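Local atomic coordinates of thioredoxin-like protein (Klebsiella pneumoniae subsp. pneumoniae MGH 78578, PDB entry 3TY1), a protein that is of uncertain function but belongs to the galactose mutarotase clan and probably binds carbohydrate. Residues Leu98-Arg101 and Leu107-Phe110; Lys38-Gly43 and Lys88-Pro93. All coordinates share one frame; numbering follows the deposited sequence. Where two conformers were deposited one is given.

Contact 1 of 2, residues Leu98-Arg101 and Leu107-Phe110; sequences LESR and LEGF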
loop_
_atom_site.group_PDB
_atom_site.type_symbol
_atom_site.label_atom_id
_atom_site.label_comp_id
_atom_site.label_asym_id
_atom_site.label_seq_id
_atom_site.Cartn_x
_atom_site.Cartn_y
_atom_site.Cartn_z
ATOM N N LEU A 98 -0.519 -6.764 -4.325
ATOM C CA LEU A 98 -0.928 -7.798 -5.298
ATOM C C LEU A 98 0.251 -8.461 -6.021
ATOM O O LEU A 98 0.166 -9.654 -6.401
ATOM C CB LEU A 98 -1.971 -7.238 -6.305
ATOM C CG LEU A 98 -3.333 -6.788 -5.755
ATOM C CD1 LEU A 98 -4.130 -5.983 -6.862
ATOM C CD2 LEU A 98 -4.172 -7.967 -5.218
ATOM N N GLU A 99 1.354 -7.717 -6.151
ATOM C CA GLU A 99 2.565 -8.231 -6.787
ATOM C C GLU A 99 3.365 -9.167 -5.873
ATOM O O GLU A 99 4.196 -9.942 -6.360
ATOM C CB GLU A 99 3.463 -7.075 -7.279
ATOM C CG GLU A 99 2.984 -6.388 -8.581
ATOM C CD GLU A 99 1.802 -5.463 -8.401
ATOM O OE1 GLU A 99 1.511 -5.034 -7.246
ATOM O OE2 GLU A 99 1.173 -5.154 -9.435
ATOM N N SER A 100 3.122 -9.107 -4.568
ATOM C CA SER A 100 3.876 -9.933 -3.641
ATOM C C SER A 100 3.570 -11.450 -3.828
ATOM O O SER A 100 2.600 -11.856 -4.492
ATOM C CB SER A 100 3.660 -9.463 -2.183
ATOM O OG SER A 100 2.374 -9.783 -1.770
ATOM N N ARG A 101 4.459 -12.278 -3.289
ATOM C CA ARG A 101 4.396 -13.715 -3.490
ATOM C C ARG A 101 4.316 -14.066 -4.990
ATOM O O ARG A 101 3.558 -14.961 -5.397
ATOM C CB ARG A 101 3.225 -14.330 -2.706
ATOM C CG ARG A 101 3.209 -14.006 -1.248
ATOM C CD ARG A 101 2.032 -14.682 -0.548
ATOM N NE ARG A 101 1.958 -14.296 0.857
ATOM C CZ ARG A 101 2.483 -14.972 1.893
ATOM N NH1 ARG A 101 3.196 -16.087 1.747
ATOM N NH2 ARG A 101 2.302 -14.518 3.109
ATOM N N LEU A 107 -4.232 -13.637 -2.595
ATOM C CA LEU A 107 -4.543 -14.681 -1.630
ATOM C C LEU A 107 -4.673 -14.185 -0.172
ATOM O O LEU A 107 -5.316 -14.831 0.645
ATOM C CB LEU A 107 -3.535 -15.819 -1.728
ATOM C CG LEU A 107 -3.491 -16.676 -3.017
ATOM C CD1 LEU A 107 -2.312 -17.640 -2.889
ATOM C CD2 LEU A 107 -4.787 -17.437 -3.258
ATOM N N GLU A 108 -4.055 -13.053 0.148
ATOM C CA GLU A 108 -4.103 -12.473 1.485
ATOM C C GLU A 108 -5.453 -11.842 1.816
ATOM O O GLU A 108 -5.726 -11.547 2.997
ATOM C CB GLU A 108 -2.948 -11.463 1.677
ATOM C CG GLU A 108 -1.563 -12.124 1.454
ATOM C CD GLU A 108 -0.358 -11.234 1.721
ATOM O OE1 GLU A 108 -0.504 -10.014 1.985
ATOM O OE2 GLU A 108 0.769 -11.782 1.687
ATOM N N GLY A 109 -6.277 -11.610 0.796
ATOM C CA GLY A 109 -7.612 -11.033 0.973
ATOM C C GLY A 109 -8.806 -11.924 0.677
ATOM O O GLY A 109 -9.959 -11.527 0.913
ATOM N N PHE A 110 -8.547 -13.151 0.243
ATOM C CA PHE A 110 -9.615 -13.981 -0.336
ATOM C C PHE A 110 -10.448 -14.734 0.661
ATOM O O PHE A 110 -9.983 -15.700 1.305
ATOM C CB PHE A 110 -9.041 -14.933 -1.415
ATOM C CG PHE A 110 -10.086 -15.799 -2.111
ATOM C CD1 PHE A 110 -11.301 -15.281 -2.508
ATOM C CD2 PHE A 110 -9.793 -17.104 -2.465
ATOM C CE1 PHE A 110 -12.255 -16.071 -3.192
ATOM C CE2 PHE A 110 -10.721 -17.879 -3.132
ATOM C CZ PHE A 110 -11.949 -17.360 -3.497
HETATM O O HOH W 1 2.827 -10.528 0.970
HETATM O O HOH W 2 0.925 -8.021 0.619
#

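Contact 2 of 2, residues Lys38-Gly43 and Lys88-Pro93; sequences KVLHGG and KEVVNP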
loop_
_atom_site.group_PDB
_atom_site.type_symbol
_atom_site.label_atom_id
_atom_site.label_comp_id
_atom_site.label_asym_id
_atom_site.label_seq_id
_atom_site.Cartn_x
_atom_site.Cartn_y
_atom_site.Cartn_z
ATOM N N LYS A 38 -21.342 -0.135 7.372
ATOM C CA LYS A 38 -20.546 -0.125 8.545
ATOM C C LYS A 38 -19.086 -0.016 8.179
ATOM O O LYS A 38 -18.582 -0.782 7.325
ATOM C CB LYS A 38 -20.874 -1.402 9.325
ATOM C CG LYS A 38 -20.185 -1.569 10.663
ATOM C CD LYS A 38 -20.672 -2.850 11.451
ATOM C CE LYS A 38 -22.172 -2.837 11.769
ATOM N NZ LYS A 38 -22.619 -3.874 12.772
ATOM N N VAL A 39 -18.380 0.882 8.873
ATOM C CA VAL A 39 -16.958 1.063 8.708
ATOM C C VAL A 39 -16.319 0.155 9.720
ATOM O O VAL A 39 -16.602 0.263 10.917
ATOM C CB VAL A 39 -16.495 2.516 8.965
ATOM C CG1 VAL A 39 -14.964 2.651 8.690
ATOM C CG2 VAL A 39 -17.236 3.482 8.088
ATOM N N LEU A 40 -15.456 -0.733 9.260
ATOM C CA LEU A 40 -14.811 -1.723 10.132
ATOM C C LEU A 40 -13.449 -1.233 10.645
ATOM O O LEU A 40 -12.828 -0.314 10.103
ATOM C CB LEU A 40 -14.648 -3.071 9.418
ATOM C CG LEU A 40 -15.935 -3.731 8.936
ATOM C CD1 LEU A 40 -15.498 -4.964 8.084
ATOM C CD2 LEU A 40 -16.840 -4.057 10.119
ATOM N N HIS A 41 -12.969 -1.902 11.692
ATOM C CA HIS A 41 -11.729 -1.517 12.366
ATOM C C HIS A 41 -10.990 -2.769 12.832
ATOM O O HIS A 41 -11.578 -3.863 12.937
ATOM C CB HIS A 41 -11.988 -0.566 13.540
ATOM C CG HIS A 41 -12.691 0.699 13.163
ATOM N ND1 HIS A 41 -12.042 1.763 12.567
ATOM C CD2 HIS A 41 -13.995 1.071 13.293
ATOM C CE1 HIS A 41 -12.918 2.732 12.337
ATOM N NE2 HIS A 41 -14.102 2.345 12.781
ATOM N N GLY A 42 -9.699 -2.606 13.092
ATOM C CA GLY A 42 -8.860 -3.675 13.613
ATOM C C GLY A 42 -8.062 -4.405 12.546
ATOM O O GLY A 42 -8.542 -4.630 11.421
ATOM N N GLY A 43 -6.823 -4.771 12.882
ATOM C CA GLY A 43 -6.012 -5.524 11.937
ATOM C C GLY A 43 -5.875 -4.850 10.577
ATOM O O GLY A 43 -5.789 -3.639 10.496
ATOM N N LYS A 88 -9.965 -14.024 7.761
ATOM C CA LYS A 88 -11.199 -13.680 8.453
ATOM C C LYS A 88 -11.527 -12.189 8.346
ATOM O O LYS A 88 -12.668 -11.799 8.487
ATOM C CB LYS A 88 -11.110 -14.047 9.924
ATOM C CG LYS A 88 -10.765 -15.487 10.214
ATOM C CD LYS A 88 -11.823 -16.454 9.836
ATOM C CE LYS A 88 -11.418 -17.918 10.200
ATOM N NZ LYS A 88 -12.171 -18.911 9.288
ATOM N N GLU A 89 -10.550 -11.367 8.056
ATOM C CA GLU A 89 -10.759 -9.922 7.968
ATOM C C GLU A 89 -11.207 -9.504 6.554
ATOM O O GLU A 89 -10.898 -10.189 5.593
ATOM C CB GLU A 89 -9.428 -9.247 8.323
ATOM C CG GLU A 89 -9.209 -9.426 9.872
ATOM C CD GLU A 89 -7.889 -8.902 10.402
ATOM O OE1 GLU A 89 -7.082 -8.302 9.632
ATOM O OE2 GLU A 89 -7.671 -9.143 11.612
ATOM N N VAL A 90 -11.921 -8.378 6.494
ATOM C CA VAL A 90 -12.274 -7.696 5.271
ATOM C C VAL A 90 -11.079 -6.757 5.010
ATOM O O VAL A 90 -11.057 -5.596 5.475
ATOM C CB VAL A 90 -13.610 -6.935 5.432
ATOM C CG1 VAL A 90 -13.991 -6.182 4.108
ATOM C CG2 VAL A 90 -14.743 -7.933 5.920
ATOM N N VAL A 91 -10.103 -7.266 4.259
ATOM C CA VAL A 91 -8.809 -6.605 4.138
ATOM C C VAL A 91 -8.915 -5.355 3.282
ATOM O O VAL A 91 -9.384 -5.401 2.118
ATOM C CB VAL A 91 -7.724 -7.556 3.640
ATOM C CG1 VAL A 91 -6.362 -6.847 3.489
ATOM C CG2 VAL A 91 -7.653 -8.813 4.564
ATOM N N ASN A 92 -8.498 -4.224 3.857
ATOM C CA ASN A 92 -8.479 -2.962 3.120
ATOM C C ASN A 92 -7.380 -3.152 2.062
ATOM O O ASN A 92 -6.257 -3.509 2.403
ATOM C CB ASN A 92 -8.106 -1.823 4.036
ATOM C CG ASN A 92 -8.194 -0.448 3.376
ATOM O OD1 ASN A 92 -7.747 -0.248 2.248
ATOM N ND2 ASN A 92 -8.676 0.540 4.151
ATOM N N PRO A 93 -7.683 -2.902 0.766
ATOM C CA PRO A 93 -6.623 -3.064 -0.263
ATOM C C PRO A 93 -5.310 -2.283 -0.019
ATOM O O PRO A 93 -4.283 -2.673 -0.565
ATOM C CB PRO A 93 -7.305 -2.544 -1.514
ATOM C CG PRO A 93 -8.729 -2.919 -1.318
ATOM C CD PRO A 93 -8.988 -2.632 0.132
#

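Contact 1 of 2, residues Leu98-Arg101 and Leu107-Phe110
The guanidinium of Arg101 receives the carboxylate of Glu108 at its edge, near its own plane, while the two flat groups are turned 76° against each other. A salt bridge results that draws on a single carboxylate oxygen: Arg101 NE donates to Glu108 OE2 at 2.9 Å with an almost straight N-H...O angle of 171°. The oxygen answers with its anti lone pair, the one facing away from OE1. Arg101 NH2 adds a weak, bent bond to Glu108 OE2 at 3.4 Å. Arg101 is extended from CG to NE (chi3 -176°) and Glu108 beyond CG, which carries both charged groups into the gap between the backbones. Two waters widen the link. One donates to Ser100 OG at 2.9 Å and also approaches Glu108 OE2, too closely for that leg to be certain; the other donates to Glu108 OE1 at 2.8 Å and only weakly to Ser100 OG, whose direct partner is Asn97 O. Neither charge is confined to this pair, since Arg101 NH1 bridges to Glu120 of the second subunit and Glu108 OE1 to Lys138, also of the second subunit. The bridge thus belongs to a charge network across a subunit interface. It ties the region of the short helix 100-103 to the 3-10 segment around Leu107, before the chain runs on to strand 114-119 in the branched mixed sheet.

Contact 2 of 2, residues Lys38-Gly43 and Lys88-Pro93
Leu40 and Val90 meet through their branched ends. Leu40 carries CG anti to its carbonyl carbon (chi1 -59°), and CD1 reaches across to the isopropyl group of Val90, lying 3.8 Å from Val90 CG2 and equally close to CB. Val90 holds CG1 anti to its backbone N (chi1 180°), which turns CG2 to the side where Leu40 arrives; the two side chains cross at about a right angle. Ile50 of strand 49-55 also touches Leu40, so the leucine packs against both the loop and the sheet. Segment 38-43 forms the end of strand 33-39 and the beginning of its connection to strand 49-55, neighbouring antiparallel strands of a six-stranded sheet in this supersandwich protein, and the loop 88-93 lies against the loop of that hairpin. Farther along, Glu89 extends its chain beyond CG to bring its carboxylate beside the bare backbone of Gly43, where Glu89 OE1 comes within 3.8 Å of Gly43 CA. A beta carbon on Gly43 would run into Glu89 OE2; the glycine's lack of one is what permits this approach. No hydrogen bond joins the two segments directly; instead, residues just beyond segment 38-43 supply them. Lys44 N donates to Glu89 OE1, and Gln45 OE1 accepts a hydrogen bond from the backbone N of Val90. The other carboxylate oxygen, Glu89 OE2, is hydrogen-bonded to the hydroxyl of Ser145 of the second subunit.

Both contacts are buried, although each lies well away from the centre of the chain, and both also touch the second subunit. Contact 1 is local, joining the two ends of a short piece of chain that includes helix 100-103, with charge and water; contact 2 spans 44 intervening residues and joins a hairpin of the six-stranded sheet to a loop, mostly by apolar and van der Waals contact. Their acidic residues differ accordingly: Glu108 faces an arginine within its own contact, whereas Glu89 finds its hydrogen bonds outside its two segments. The centres are about 15 Å apart, yet the contacts touch, Glu108 O lying 3.7 Å from Val91 CG2, where segment 107-110 packs on segment 88-93.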